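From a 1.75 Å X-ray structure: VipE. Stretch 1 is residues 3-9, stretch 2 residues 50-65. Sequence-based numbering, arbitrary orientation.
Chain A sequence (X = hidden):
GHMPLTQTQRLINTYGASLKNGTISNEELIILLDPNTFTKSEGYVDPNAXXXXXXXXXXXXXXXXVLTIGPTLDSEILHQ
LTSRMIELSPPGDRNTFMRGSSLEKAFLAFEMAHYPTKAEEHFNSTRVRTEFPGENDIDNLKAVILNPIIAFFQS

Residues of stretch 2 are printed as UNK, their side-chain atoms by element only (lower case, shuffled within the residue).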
HETATM    1  N   MSE A   3      -7.888  -0.929  18.749  1.00 62.72           N
HETATM    2  CA  MSE A   3      -6.725  -0.070  18.534  1.00 61.10           C
HETATM    3  C   MSE A   3      -5.779  -0.656  17.488  1.00 48.35           C
HETATM    4  O   MSE A   3      -5.610  -1.876  17.407  1.00 50.33           O
HETATM    5  CB  MSE A   3      -5.974   0.177  19.851  1.00 66.83           C
HETATM    6  CG  MSE A   3      -6.707   1.104  20.820  1.00 71.87           C
HETATM    7 SE   MSE A   3      -6.801   2.953  20.196  0.47 73.33          SE
HETATM    8  CE  MSE A   3      -5.095   3.613  20.880  1.00 44.83           C
ATOM      9  N   PRO A   4      -5.163   0.216  16.673  1.00 37.04           N
ATOM     10  CA  PRO A   4      -4.194  -0.245  15.669  1.00 30.91           C
ATOM     11  C   PRO A   4      -2.914  -0.754  16.324  1.00 28.00           C
ATOM     12  O   PRO A   4      -2.728  -0.576  17.528  1.00 27.17           O
ATOM     13  CB  PRO A   4      -3.888   1.023  14.865  1.00 36.03           C
ATOM     14  CG  PRO A   4      -4.246   2.158  15.779  1.00 39.59           C
ATOM     15  CD  PRO A   4      -5.397   1.669  16.603  1.00 33.03           C
ATOM     16  N   LEU A   5      -2.043  -1.379  15.538  1.00 21.79           N
ATOM     17  CA  LEU A   5      -0.724  -1.766  16.017  1.00 20.55           C
ATOM     18  C   LEU A   5       0.049  -0.543  16.489  1.00 20.70           C
ATOM     19  O   LEU A   5      -0.163   0.564  15.974  1.00 26.47           O
ATOM     20  CB  LEU A   5       0.065  -2.403  14.879  1.00 20.54           C
ATOM     21  CG  LEU A   5      -0.547  -3.685  14.315  1.00 25.17           C
ATOM     22  CD1 LEU A   5       0.123  -4.085  13.006  1.00 26.26           C
ATOM     23  CD2 LEU A   5      -0.382  -4.773  15.349  1.00 27.66           C
ATOM     24  N   THR A   6       0.944  -0.741  17.457  1.00 19.95           N
ATOM     25  CA  THR A   6       1.793   0.348  17.930  1.00 24.33           C
ATOM     26  C   THR A   6       2.642   0.900  16.783  1.00 25.80           C
ATOM     27  O   THR A   6       2.796   2.117  16.635  1.00 26.78           O
ATOM     28  CB  THR A   6       2.672  -0.095  19.107  1.00 28.09           C
ATOM     29  OG1 THR A   6       1.823  -0.523  20.184  1.00 30.77           O
ATOM     30  CG2 THR A   6       3.548   1.059  19.586  1.00 29.42           C
ATOM     31  N   GLN A   7       3.169   0.002  15.955  1.00 24.27           N
ATOM     32  CA  GLN A   7       3.917   0.383  14.764  1.00 23.43           C
ATOM     33  C   GLN A   7       3.117   1.377  13.908  1.00 22.74           C
ATOM     34  O   GLN A   7       3.640   2.402  13.458  1.00 26.23           O
ATOM     35  CB  GLN A   7       4.233  -0.882  13.961  1.00 29.92           C
ATOM     36  CG  GLN A   7       4.917  -0.636  12.651  1.00 34.63           C
ATOM     37  CD  GLN A   7       5.296  -1.922  11.932  1.00 30.16           C
ATOM     38  OE1 GLN A   7       5.881  -1.874  10.857  1.00 31.58           O
ATOM     39  NE2 GLN A   7       4.978  -3.075  12.534  1.00 31.00           N
ATOM     40  N   THR A   8       1.838   1.077  13.708  1.00 20.80           N
ATOM     41  CA  THR A   8       0.958   1.940  12.930  1.00 19.87           C
ATOM     42  C   THR A   8       0.824   3.304  13.584  1.00 20.23           C
ATOM     43  O   THR A   8       0.952   4.335  12.923  1.00 21.20           O
ATOM     44  CB  THR A   8      -0.427   1.320  12.810  1.00 21.46           C
ATOM     45  OG1 THR A   8      -0.344   0.192  11.935  1.00 21.20           O
ATOM     46  CG2 THR A   8      -1.444   2.330  12.245  1.00 21.56           C
ATOM     47  N   GLN A   9       0.575   3.306  14.885  1.00 22.39           N
ATOM     48  CA  GLN A   9       0.399   4.561  15.612  1.00 22.24           C
ATOM     49  C   GLN A   9       1.616   5.465  15.490  1.00 23.54           C
ATOM     50  O   GLN A   9       1.478   6.679  15.320  1.00 21.00           O
ATOM     51  CB  GLN A   9       0.120   4.293  17.091  1.00 20.18           C
ATOM     52  CG  GLN A   9      -1.200   3.564  17.363  1.00 23.03           C
ATOM     53  CD  GLN A   9      -1.277   3.037  18.784  1.00 37.45           C
ATOM     54  OE1 GLN A   9      -0.338   3.194  19.568  1.00 46.33           O
ATOM     55  NE2 GLN A   9      -2.398   2.410  19.123  1.00 47.58           N
ATOM     56  N   UNK A  50      -4.907 -13.626  16.876  1.00 38.20           N
ATOM     57  CA  UNK A  50      -5.239 -12.372  16.182  1.00 40.98           C
ATOM     58  C   UNK A  50      -4.002 -11.541  15.814  1.00 35.09           C
ATOM     59  O   UNK A  50      -2.955 -11.687  16.450  1.00 37.04           O
ATOM     60  c   UNK A  50      -5.453 -13.669  18.243  1.00 43.92           C
ATOM     61  c   UNK A  50      -6.540 -12.648  18.194  1.00 48.95           C
ATOM     62  c   UNK A  50      -6.079 -11.611  17.211  1.00 43.29           C
ATOM     63  N   UNK A  51      -4.125 -10.689  14.797  1.00 33.22           N
ATOM     64  CA  UNK A  51      -3.102  -9.688  14.504  1.00 34.26           C
ATOM     65  C   UNK A  51      -2.873  -8.829  15.750  1.00 35.52           C
ATOM     66  O   UNK A  51      -3.813  -8.233  16.276  1.00 34.76           O
ATOM     67  c   UNK A  51      -3.536  -8.766  13.349  1.00 34.12           C
ATOM     68  c   UNK A  51      -3.876  -9.583  12.105  1.00 39.82           C
ATOM     69  c   UNK A  51      -2.446  -7.748  13.033  1.00 35.41           C
ATOM     70  N   UNK A  52      -1.631  -8.784  16.230  1.00 31.13           N
ATOM     71  CA  UNK A  52      -1.263  -7.966  17.385  1.00 29.50           C
ATOM     72  C   UNK A  52       0.167  -7.446  17.252  1.00 31.40           C
ATOM     73  O   UNK A  52       0.846  -7.706  16.252  1.00 28.60           O
ATOM     74  o   UNK A  52      -0.517  -9.835  18.764  1.00 33.91           O
ATOM     75  c   UNK A  52      -1.423  -8.747  18.695  1.00 33.79           C
ATOM     76  N   UNK A  53       0.614  -6.701  18.251  1.00 27.37           N
ATOM     77  CA  UNK A  53       1.970  -6.160  18.256  1.00 23.97           C
ATOM     78  C   UNK A  53       3.038  -7.248  18.195  1.00 28.57           C
ATOM     79  O   UNK A  53       4.148  -7.002  17.727  1.00 29.17           O
ATOM     80  o   UNK A  53       1.799  -3.155  20.388  1.00 29.99           O
ATOM     81  c   UNK A  53       2.198  -5.325  19.522  1.00 26.60           C
ATOM     82  c   UNK A  53       1.696  -3.904  19.388  1.00 28.87           C
ATOM     83  o   UNK A  53       1.222  -3.533  18.290  1.00 23.87           O
ATOM     84  N   UNK A  54       2.709  -8.441  18.693  1.00 25.81           N
ATOM     85  CA  UNK A  54       3.679  -9.526  18.768  1.00 25.63           C
ATOM     86  C   UNK A  54       3.359 -10.614  17.748  1.00 25.69           C
ATOM     87  O   UNK A  54       3.994 -11.671  17.748  1.00 27.52           O
ATOM     88  c   UNK A  54       3.690 -10.138  20.170  1.00 30.71           C
ATOM     89  o   UNK A  54       2.477 -10.815  20.421  1.00 38.58           O
ATOM     90  N   UNK A  55       2.370 -10.362  16.897  1.00 27.15           N
ATOM     91  CA  UNK A  55       1.948 -11.354  15.901  1.00 26.99           C
ATOM     92  C   UNK A  55       1.414 -10.691  14.642  1.00 28.27           C
ATOM     93  O   UNK A  55       0.205 -10.459  14.518  1.00 36.13           O
ATOM     94  c   UNK A  55       0.716 -13.574  15.668  1.00 33.21           C
ATOM     95  c   UNK A  55       0.886 -12.295  16.487  1.00 25.39           C
ATOM     96  o   UNK A  55       1.696 -14.242  15.317  1.00 31.84           O
ATOM     97  n   UNK A  55      -0.532 -13.917  15.359  1.00 34.70           N
ATOM     98  N   UNK A  56       2.307 -10.357  13.711  1.00 20.80           N
ATOM     99  CA  UNK A  56       1.857  -9.727  12.469  1.00 27.38           C
ATOM    100  C   UNK A  56       2.867  -9.878  11.336  1.00 23.72           C
ATOM    101  O   UNK A  56       4.072  -9.726  11.528  1.00 22.19           O
ATOM    102  c   UNK A  56       2.664  -7.393  13.096  1.00 27.54           C
ATOM    103  n   UNK A  56       4.461  -6.146  13.281  1.00 31.62           N
ATOM    104  n   UNK A  56       2.890  -7.062  14.418  1.00 21.64           N
ATOM    105  c   UNK A  56       3.649  -6.813  12.386  1.00 29.84           C
ATOM    106  c   UNK A  56       1.502  -8.245  12.679  1.00 26.64           C
ATOM    107  c   UNK A  56       3.987  -6.318  14.494  1.00 30.15           C
ATOM    108  N   UNK A  57       2.363 -10.188  10.153  1.00 21.00           N
ATOM    109  CA  UNK A  57       3.207 -10.214   8.973  1.00 21.72           C
ATOM    110  C   UNK A  57       3.526  -8.800   8.526  1.00 20.62           C
ATOM    111  O   UNK A  57       2.945  -7.821   9.023  1.00 20.81           O
ATOM    112  c   UNK A  57       2.511 -10.956   7.834  1.00 18.40           C
ATOM    113  o   UNK A  57       1.415 -10.205   7.352  1.00 19.11           O
ATOM    114  N   UNK A  58       4.439  -8.687   7.567  1.00 23.82           N
ATOM    115  CA  UNK A  58       4.718  -7.383   6.970  1.00 23.95           C
ATOM    116  C   UNK A  58       3.477  -6.787   6.312  1.00 21.48           C
ATOM    117  O   UNK A  58       3.149  -5.619   6.549  1.00 21.46           O
ATOM    118  c   UNK A  58       5.882  -7.469   5.981  1.00 26.03           C
ATOM    119  c   UNK A  58       6.219  -6.146   5.311  1.00 25.05           C
ATOM    120  c   UNK A  58       7.490  -6.285   4.484  1.00 25.36           C
ATOM    121  c   UNK A  58       7.783  -5.009   3.706  1.00 26.90           C
ATOM    122  n   UNK A  58       9.195  -5.061   3.206  1.00 31.22           N
ATOM    123  N   UNK A  59       2.768  -7.574   5.500  1.00 17.88           N
ATOM    124  CA  UNK A  59       1.520  -7.075   4.931  1.00 16.94           C
ATOM    125  C   UNK A  59       0.473  -6.736   5.991  1.00 17.69           C
ATOM    126  O   UNK A  59      -0.240  -5.741   5.839  1.00 19.66           O
ATOM    127  c   UNK A  59       0.923  -8.000   3.872  1.00 22.01           C
ATOM    128  c   UNK A  59      -0.413  -7.454   3.344  1.00 22.57           C
ATOM    129  c   UNK A  59       1.013  -6.322   1.295  1.00 14.09           C
ATOM    130 se   UNK A  59      -0.219  -5.638   2.598  0.38 37.29          SE
ATOM    131  N   UNK A  60       0.381  -7.526   7.061  1.00 21.83           N
ATOM    132  CA  UNK A  60      -0.551  -7.186   8.141  1.00 19.71           C
ATOM    133  C   UNK A  60      -0.288  -5.762   8.629  1.00 16.24           C
ATOM    134  O   UNK A  60      -1.221  -5.000   8.889  1.00 15.43           O
ATOM    135  c   UNK A  60      -0.389  -8.136   9.331  1.00 17.70           C
ATOM    136  c   UNK A  60      -0.953  -9.531   9.076  1.00 22.56           C
ATOM    137  o   UNK A  60      -0.516 -10.471   9.792  1.00 21.33           O
ATOM    138  o   UNK A  60      -1.823  -9.690   8.187  1.00 24.20           O
ATOM    139  N   UNK A  61       0.987  -5.415   8.773  1.00 17.83           N
ATOM    140  CA  UNK A  61       1.355  -4.113   9.329  1.00 20.00           C
ATOM    141  C   UNK A  61       1.032  -2.977   8.365  1.00 20.85           C
ATOM    142  O   UNK A  61       0.537  -1.918   8.770  1.00 19.49           O
ATOM    143  c   UNK A  61       2.823  -4.095   9.687  1.00 18.15           C
ATOM    144  N   UNK A  62       1.337  -3.186   7.087  1.00 18.22           N
ATOM    145  CA  UNK A  62       1.024  -2.182   6.070  1.00 18.12           C
ATOM    146  C   UNK A  62      -0.493  -1.990   5.947  1.00 15.59           C
ATOM    147  O   UNK A  62      -0.985  -0.859   5.859  1.00 18.13           O
ATOM    148  c   UNK A  62       3.851  -3.134   3.508  1.00 23.97           C
ATOM    149  c   UNK A  62       1.306  -1.492   3.655  1.00 21.53           C
ATOM    150  c   UNK A  62       3.148  -2.787   4.820  1.00 21.23           C
ATOM    151  c   UNK A  62       1.633  -2.561   4.693  1.00 22.07           C
ATOM    152  N   UNK A  63      -1.238  -3.097   5.948  1.00 18.25           N
ATOM    153  CA  UNK A  63      -2.693  -3.039   5.883  1.00 17.23           C
ATOM    154  C   UNK A  63      -3.229  -2.211   7.038  1.00 20.64           C
ATOM    155  O   UNK A  63      -4.118  -1.371   6.860  1.00 19.45           O
ATOM    156  c   UNK A  63      -3.893  -6.638   5.007  1.00 25.02           C
ATOM    157  c   UNK A  63      -3.942  -7.585   3.840  1.00 30.99           C
ATOM    158  c   UNK A  63      -3.281  -5.274   4.686  1.00 25.12           C
ATOM    159  c   UNK A  63      -3.287  -4.455   5.975  1.00 20.14           C
ATOM    160  n   UNK A  63      -4.397  -8.911   4.353  1.00 28.71           N
ATOM    161  N   UNK A  64      -2.686  -2.452   8.226  1.00 18.91           N
ATOM    162  CA  UNK A  64      -3.176  -1.772   9.424  1.00 19.95           C
ATOM    163  C   UNK A  64      -2.968  -0.265   9.282  1.00 17.89           C
ATOM    164  O   UNK A  64      -3.847   0.532   9.633  1.00 19.57           O
ATOM    165  c   UNK A  64      -3.120  -1.859  11.968  1.00 25.28           C
ATOM    166  o   UNK A  64      -2.457  -1.107  12.711  1.00 21.89           O
ATOM    167  c   UNK A  64      -2.483  -2.335  10.670  1.00 21.30           C
ATOM    168  o   UNK A  64      -4.280  -2.243  12.249  1.00 26.01           O
ATOM    169  N   UNK A  65      -1.810   0.120   8.749  1.00 19.10           N
ATOM    170  CA  UNK A  65      -1.490   1.541   8.541  1.00 17.71           C
ATOM    171  C   UNK A  65      -2.450   2.189   7.554  1.00 18.04           C
ATOM    172  O   UNK A  65      -2.996   3.262   7.822  1.00 19.27           O
ATOM    173  c   UNK A  65       0.368   3.104   7.774  1.00 16.62           C
ATOM    174  c   UNK A  65       1.315   5.196   8.543  1.00 21.80           C
ATOM    175  c   UNK A  65       0.684   4.942   6.237  1.00 22.07           C
ATOM    176  c   UNK A  65       0.891   3.884   8.791  1.00 17.69           C
ATOM    177  c   UNK A  65       1.203   5.721   7.270  1.00 15.91           C
ATOM    178  c   UNK A  65      -0.056   1.685   8.036  1.00 17.58           C
ATOM    179  c   UNK A  65       0.283   3.639   6.492  1.00 17.76           C
TER
HETATM  180  O   HOH W   1       3.131  -2.860  16.375  1.00 28.84           O
HETATM  181  O   HOH W   2       1.897  -0.573  10.732  1.00 23.15           O

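Position 50 has three carbons closing a ring onto its own backbone N, touching nothing on stretch 1: Pro50. Position 51 has one carbon carrying two more, one of them 4.3 Å from Leu5 CD2; that fork is Val51, and CG1 makes the apolar contact. Position 52, one carbon then one oxygen, is Ser52; its side chain points away, but its backbone O lies 3.3 Å from Leu5 CD2.

Position 53 has two carbons, the second carrying two oxygens, and both oxygens reach the start of the stretch 1 helix. Oxygens that both accept fit a carboxylate, Asp53: Thr6 N donates to OD1 of Asp53 (2.9 Å) and Thr6 OG1 to OD2 of Asp53 (2.6 Å). Water 1 extends the grip, donating to Asp53 OD1 and accepting from Gln7 N.

Position 54, one carbon and one oxygen facing away, is Ser54. Position 55 has two carbons, the second carrying one oxygen and one nitrogen: Asn55, which closes the type I turn begun at Ser52. Position 56 has one carbon and a five-membered ring of three carbons and two nitrogens, with Leu5 CD1 over one face. This is His56, whose ND1 donates to Ser52 O at 2.8 Å, tying the ring to the turn.

Position 57, again one carbon and one oxygen, is Ser57, the N-cap of the next helix. Position 58, four carbons in a row ending in nitrogen, is Lys58, directed away. Position 59, an unbranched chain interrupted by selenium, is selenomethionine, Met59, out of reach. Position 60, two carbons with two oxygens, is Asp60; its N donates to Ser57 OG and its OD2 accepts from Ser57 N, so the cap is reciprocal.

Position 61 has a single carbon, 4.3 Å from Leu5 CD1: Ala61. Position 62, four carbons forked at the first, is Ile62, turned away. Position 63, four carbons ending in nitrogen, is Lys63, also without contact. Position 64 has two carbons and two oxygens, one oxygen accepting twice: Asp64 OD2 takes Leu5 N at 2.9 Å and Thr8 OG1 at 2.6 Å. Position 65, one carbon and a six-carbon ring, is Phe65, with Thr8 O at the ring edge.

The rule is a helix start held by two carboxylates. Backbone NH groups at a helix N-terminus lack intrahelical acceptors; here Asp53 takes that of Thr6, while Asp64 takes that of the N-cap residue, Leu5. Between these polar anchors, Leu5 packs against Val51, His56 and Ala61, and water 2 bridges Thr8 OG1 to Ala61 O.

Stretch 2, residues 50-65: PVSDSNHSKMDAIKDF
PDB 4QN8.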